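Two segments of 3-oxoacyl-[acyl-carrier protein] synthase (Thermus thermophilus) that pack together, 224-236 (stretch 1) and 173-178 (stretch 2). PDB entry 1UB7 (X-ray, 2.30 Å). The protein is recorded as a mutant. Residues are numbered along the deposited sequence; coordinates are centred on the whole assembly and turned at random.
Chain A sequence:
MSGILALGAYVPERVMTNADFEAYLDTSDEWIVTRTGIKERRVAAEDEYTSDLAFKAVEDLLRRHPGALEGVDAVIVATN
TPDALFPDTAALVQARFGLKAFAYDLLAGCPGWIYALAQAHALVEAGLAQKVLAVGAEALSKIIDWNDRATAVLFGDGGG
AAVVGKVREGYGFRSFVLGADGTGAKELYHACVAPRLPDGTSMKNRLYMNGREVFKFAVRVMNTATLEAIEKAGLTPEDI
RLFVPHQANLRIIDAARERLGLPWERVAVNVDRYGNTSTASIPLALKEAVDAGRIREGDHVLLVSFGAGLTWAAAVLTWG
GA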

# COMPACT_ATOMS: atom_id res chain seq x y z
N THR A 224 0.73 -7.91 -24.25
CA THR A 224 -0.66 -7.44 -24.33
C THR A 224 -0.80 -6.05 -23.73
O THR A 224 -1.29 -5.11 -24.38
CB THR A 224 -1.62 -8.39 -23.54
OG1 THR A 224 -1.55 -9.71 -24.09
CG2 THR A 224 -3.07 -7.89 -23.63
N ALA A 225 -0.35 -5.92 -22.49
CA ALA A 225 -0.39 -4.67 -21.75
C ALA A 225 0.20 -3.53 -22.56
O ALA A 225 -0.42 -2.48 -22.73
CB ALA A 225 0.37 -4.81 -20.43
N THR A 226 1.41 -3.76 -23.06
CA THR A 226 2.12 -2.76 -23.84
C THR A 226 1.28 -2.25 -24.99
O THR A 226 1.11 -1.04 -25.16
CB THR A 226 3.42 -3.33 -24.41
OG1 THR A 226 4.21 -3.90 -23.35
CG2 THR A 226 4.22 -2.23 -25.09
N LEU A 227 0.74 -3.17 -25.79
CA LEU A 227 -0.07 -2.77 -26.93
C LEU A 227 -1.36 -2.08 -26.47
O LEU A 227 -1.77 -1.06 -27.05
CB LEU A 227 -0.40 -3.97 -27.81
CG LEU A 227 0.82 -4.45 -28.61
CD1 LEU A 227 0.54 -5.77 -29.31
CD2 LEU A 227 1.19 -3.36 -29.61
N GLU A 228 -1.96 -2.63 -25.42
CA GLU A 228 -3.20 -2.09 -24.86
C GLU A 228 -2.95 -0.65 -24.42
O GLU A 228 -3.73 0.26 -24.72
CB GLU A 228 -3.61 -2.94 -23.67
CG GLU A 228 -5.07 -2.83 -23.29
CD GLU A 228 -5.39 -3.63 -22.05
OE1 GLU A 228 -4.79 -4.72 -21.87
OE2 GLU A 228 -6.25 -3.18 -21.25
N ALA A 229 -1.85 -0.45 -23.71
CA ALA A 229 -1.48 0.88 -23.24
C ALA A 229 -1.22 1.82 -24.41
O ALA A 229 -1.79 2.91 -24.48
CB ALA A 229 -0.26 0.80 -22.36
N ILE A 230 -0.36 1.40 -25.33
CA ILE A 230 -0.06 2.25 -26.48
C ILE A 230 -1.38 2.57 -27.18
O ILE A 230 -1.66 3.73 -27.54
CB ILE A 230 0.90 1.56 -27.47
CG1 ILE A 230 2.24 1.27 -26.77
CG2 ILE A 230 1.14 2.46 -28.67
CD1 ILE A 230 3.08 0.19 -27.43
N GLU A 231 -2.19 1.54 -27.34
CA GLU A 231 -3.47 1.73 -27.98
C GLU A 231 -4.34 2.67 -27.13
O GLU A 231 -4.87 3.65 -27.65
CB GLU A 231 -4.17 0.38 -28.19
CG GLU A 231 -5.67 0.44 -28.42
CD GLU A 231 -6.10 1.44 -29.49
OE1 GLU A 231 -7.32 1.62 -29.68
OE2 GLU A 231 -5.22 2.06 -30.14
N LYS A 232 -4.46 2.40 -25.84
CA LYS A 232 -5.30 3.26 -25.00
C LYS A 232 -4.78 4.70 -25.01
O LYS A 232 -5.55 5.66 -24.85
CB LYS A 232 -5.37 2.73 -23.56
CG LYS A 232 -6.66 3.13 -22.85
CD LYS A 232 -6.64 2.85 -21.35
CE LYS A 232 -6.61 1.37 -21.02
NZ LYS A 232 -6.72 1.16 -19.55
N ALA A 233 -3.47 4.86 -25.23
CA ALA A 233 -2.84 6.17 -25.27
C ALA A 233 -3.12 6.97 -26.56
O ALA A 233 -2.87 8.17 -26.62
CB ALA A 233 -1.32 6.02 -25.09
N GLY A 234 -3.63 6.30 -27.59
CA GLY A 234 -3.91 6.99 -28.84
C GLY A 234 -2.68 7.09 -29.74
O GLY A 234 -2.50 8.07 -30.46
N LEU A 235 -1.84 6.06 -29.70
CA LEU A 235 -0.62 6.02 -30.49
C LEU A 235 -0.44 4.61 -31.05
O LEU A 235 -1.36 3.79 -30.98
CB LEU A 235 0.59 6.35 -29.61
CG LEU A 235 0.64 7.66 -28.81
CD1 LEU A 235 1.82 7.61 -27.85
CD2 LEU A 235 0.77 8.85 -29.74
N THR A 236 0.74 4.35 -31.58
CA THR A 236 1.08 3.05 -32.14
C THR A 236 2.53 2.84 -31.75
O THR A 236 3.22 3.81 -31.43
CB THR A 236 0.99 3.03 -33.68
OG1 THR A 236 2.14 3.70 -34.23
CG2 THR A 236 -0.27 3.76 -34.15
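Stretch 2 173-178: FRSFVL

One face of the Arg174 guanidinium is covered by Ala233 O and Leu235 CG. Arg174 NH2 comes within 3.0 Å of Ala233 O, but the angle is too poor for a hydrogen bond. Arg174 NH1 is equally near Leu235 CD2, at 3.0 Å.

Stretch 2 is a strand throughout, part of a longer one. It runs roughly antiparallel to the helix of stretch 1, with 145° between their N-to-C directions. The axes approach to 6.8 Å. The register follows this direction: Ala229 CA is 5.7 Å from Val177 CA, and Ala233 CA is 4.9 Å from Ser175 CA. Both stretch 1 residues at these close points are alanines.

From Ser175 on, side chains alternate: Ser175 and Val177 point toward the helix, Phe176 and Leu178 away. Arg174 also points toward it, and its psi of -24° departs from the extended form. Val177 is the most covered residue of the contact. Its CG2 lies 3.8 Å from Ala229 CB and 3.5 Å from Ala229 N. Its CG1 is 4.3 Å from Ala225 CB and 3.7 Å from Glu228 OE1.

Ser175 has chi1 in p. Its OG donates a hydrogen bond of 2.9 Å to Ala229 O. That carbonyl also accepts the helical bond from Ala233 N, so the serine adds to the helix bonding without replacing it. Ser175 OG also sits 3.4 Å from Ala233 CB.

Lys232 reaches to the strand backbone. Its NZ donates a 2.8 Å hydrogen bond to Phe176 O, so Phe176 takes part through its backbone although its side chain points away. Lys232 CE packs 3.9 Å from Val177 CG2.

Gly234 leaves the helix with positive phi in a Schellman motif. A CB there would be jammed against the preceding carbonyl, which by itself calls for glycine.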

# COMPACT_ATOMS: atom_id res chain seq x y z
N PHE A 173 1.09 11.74 -18.51
CA PHE A 173 0.53 10.41 -18.66
C PHE A 173 -0.62 10.36 -19.67
O PHE A 173 -1.54 11.19 -19.64
CB PHE A 173 0.09 9.91 -17.29
CG PHE A 173 1.23 9.51 -16.41
CD1 PHE A 173 2.00 8.39 -16.71
CD2 PHE A 173 1.56 10.26 -15.27
CE1 PHE A 173 3.08 8.02 -15.91
CE2 PHE A 173 2.64 9.90 -14.47
CZ PHE A 173 3.40 8.78 -14.78
N ARG A 174 -0.56 9.38 -20.57
CA ARG A 174 -1.59 9.25 -21.59
C ARG A 174 -2.46 8.03 -21.36
O ARG A 174 -3.60 7.98 -21.80
CB ARG A 174 -0.95 9.20 -22.97
CG ARG A 174 -0.12 10.42 -23.29
CD ARG A 174 0.27 10.48 -24.75
NE ARG A 174 -0.91 10.57 -25.61
CZ ARG A 174 -0.86 10.75 -26.92
NH1 ARG A 174 0.31 10.85 -27.54
NH2 ARG A 174 -1.99 10.82 -27.62
N SER A 175 -1.91 7.04 -20.65
CA SER A 175 -2.67 5.83 -20.38
C SER A 175 -2.03 4.99 -19.29
O SER A 175 -0.85 5.15 -18.96
CB SER A 175 -2.79 4.98 -21.64
OG SER A 175 -1.52 4.50 -22.05
N PHE A 176 -2.84 4.08 -18.76
CA PHE A 176 -2.41 3.14 -17.72
C PHE A 176 -3.19 1.86 -17.95
O PHE A 176 -4.39 1.89 -18.25
CB PHE A 176 -2.77 3.64 -16.30
CG PHE A 176 -1.93 4.78 -15.79
CD1 PHE A 176 -0.64 4.55 -15.29
CD2 PHE A 176 -2.43 6.09 -15.78
CE1 PHE A 176 0.14 5.61 -14.79
CE2 PHE A 176 -1.67 7.17 -15.29
CZ PHE A 176 -0.38 6.92 -14.79
N VAL A 177 -2.50 0.73 -17.84
CA VAL A 177 -3.13 -0.56 -17.95
C VAL A 177 -2.61 -1.24 -16.71
O VAL A 177 -1.40 -1.40 -16.54
CB VAL A 177 -2.68 -1.32 -19.23
CG1 VAL A 177 -3.16 -2.78 -19.17
CG2 VAL A 177 -3.26 -0.63 -20.46
N LEU A 178 -3.52 -1.61 -15.81
CA LEU A 178 -3.15 -2.25 -14.55
C LEU A 178 -3.99 -3.50 -14.33
O LEU A 178 -5.18 -3.51 -14.66
CB LEU A 178 -3.39 -1.29 -13.38
CG LEU A 178 -2.87 0.15 -13.39
CD1 LEU A 178 -3.41 0.84 -12.16
CD2 LEU A 178 -1.33 0.20 -13.39